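Local atomic coordinates of HD domain-containing protein (Aquifex aeolicus, PDB entry 2HEK), a protein that is of unknown function but belongs to the HD-domain family, binds zinc and GDP, and may act as a dGTPase. Residues K334-H337 / L342-S345. Sequence-based numbering, arbitrary orientation.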
loop_
_atom_site.group_PDB
_atom_site.type_symbol
_atom_site.label_atom_id
_atom_site.label_comp_id
_atom_site.label_asym_id
_atom_site.label_seq_id
_atom_site.Cartn_x
_atom_site.Cartn_y
_atom_site.Cartn_z
ATOM N N LYS A 334 -5.476 -31.546 -12.551
ATOM C CA LYS A 334 -6.324 -31.940 -11.428
ATOM C C LYS A 334 -7.406 -30.883 -11.175
ATOM O O LYS A 334 -7.296 -29.750 -11.646
ATOM C CB LYS A 334 -5.483 -32.098 -10.157
ATOM C CG LYS A 334 -4.233 -32.981 -10.276
ATOM C CD LYS A 334 -4.549 -34.476 -10.138
ATOM C CE LYS A 334 -3.292 -35.283 -9.788
ATOM N NZ LYS A 334 -3.306 -36.620 -10.434
ATOM N N LYS A 335 -8.446 -31.265 -10.440
ATOM C CA LYS A 335 -9.355 -30.310 -9.808
ATOM C C LYS A 335 -8.625 -29.624 -8.653
ATOM O O LYS A 335 -7.827 -30.270 -7.964
ATOM C CB LYS A 335 -10.568 -31.035 -9.245
ATOM C CG LYS A 335 -11.525 -31.595 -10.266
ATOM C CD LYS A 335 -12.201 -30.503 -11.058
ATOM C CE LYS A 335 -13.565 -30.950 -11.532
ATOM N NZ LYS A 335 -14.032 -30.046 -12.605
ATOM N N ALA A 336 -8.897 -28.330 -8.430
ATOM C CA ALA A 336 -8.202 -27.556 -7.375
ATOM C C ALA A 336 -8.341 -28.136 -5.979
ATOM O O ALA A 336 -7.400 -28.070 -5.174
ATOM C CB ALA A 336 -8.662 -26.068 -7.381
ATOM N N HIS A 337 -9.534 -28.641 -5.656
ATOM C CA HIS A 337 -9.743 -29.313 -4.371
ATOM C C HIS A 337 -8.925 -30.615 -4.239
ATOM O O HIS A 337 -8.536 -30.980 -3.125
ATOM C CB HIS A 337 -11.230 -29.565 -4.081
ATOM C CG HIS A 337 -11.933 -30.362 -5.127
ATOM N ND1 HIS A 337 -12.391 -29.806 -6.302
ATOM C CD2 HIS A 337 -12.287 -31.671 -5.166
ATOM C CE1 HIS A 337 -12.997 -30.735 -7.021
ATOM N NE2 HIS A 337 -12.942 -31.876 -6.357
ATOM N N LEU A 342 -7.443 -26.917 1.647
ATOM C CA LEU A 342 -8.195 -25.740 2.121
ATOM C C LEU A 342 -9.378 -25.423 1.165
ATOM O O LEU A 342 -10.539 -25.284 1.580
ATOM C CB LEU A 342 -7.269 -24.538 2.279
ATOM C CG LEU A 342 -8.045 -23.219 2.437
ATOM C CD1 LEU A 342 -8.642 -23.185 3.799
ATOM C CD2 LEU A 342 -7.209 -21.991 2.179
ATOM N N ILE A 343 -9.082 -25.331 -0.118
ATOM C CA ILE A 343 -10.126 -25.130 -1.113
ATOM C C ILE A 343 -11.198 -26.239 -1.010
ATOM O O ILE A 343 -12.420 -25.961 -1.088
ATOM C CB ILE A 343 -9.516 -25.062 -2.516
ATOM C CG1 ILE A 343 -8.671 -23.776 -2.657
ATOM C CG2 ILE A 343 -10.579 -25.131 -3.560
ATOM C CD1 ILE A 343 -7.992 -23.620 -4.011
ATOM N N ALA A 344 -10.729 -27.486 -0.831
ATOM C CA ALA A 344 -11.599 -28.652 -0.646
ATOM C C ALA A 344 -12.581 -28.433 0.493
ATOM O O ALA A 344 -13.673 -29.021 0.496
ATOM C CB ALA A 344 -10.758 -29.917 -0.354
ATOM N N SER A 345 -12.174 -27.610 1.458
ATOM C CA SER A 345 -12.919 -27.427 2.694
ATOM C C SER A 345 -13.777 -26.140 2.810
ATOM O O SER A 345 -14.556 -26.004 3.777
ATOM C CB SER A 345 -11.927 -27.401 3.838
ATOM O OG SER A 345 -11.388 -26.088 3.941
#
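His337 rests its CB against Ala344: CB of His337 lies 3.6 Å from CA of Ala344 and 3.8 Å from CB of Ala344. Beyond CB the side chain leads away from 342-345, CG lying between the backbone N and the carbonyl carbon (chi1 57°). The imidazole meets Tyr321: ND1 is hydrogen-bonded to the phenol OH, and the two rings meet with their planes at about 60°. That bond anchors the polar end of the histidine, while its CB does the packing on Ala344. The methyl of Ala344 also approaches the carbonyl O of His337, at 3.7 Å.

On the buried side, Ile343 sends two branches toward Ala336 and His337, at the C-terminal end of 334-337. CG2 of Ile343 comes within 4.2 Å of the backbone N of His337, and CD1, carried forward on an extended chain (chi2 179°), touches the CB of Ala336 at 4.2 Å. No hydrogen bond crosses between 334-337 and 342-345; the contact is van der Waals.

Within 342-345, Ser345 OG bonds to the carbonyl O of Leu342 at 2.6 Å, on a lone pair in the carbonyl plane; the same oxygen also accepts the backbone N-H of Ser345. The backbone O of Ser345 is hydrogen-bonded to Ser345 OG of the second subunit.

The pair thus folds two short consecutive helical turns together just after strand 332-335, outermost in its four-stranded mixed sheet within this chain, with Ala336 and Ile343 both seated on Leu206 of helix 203-221.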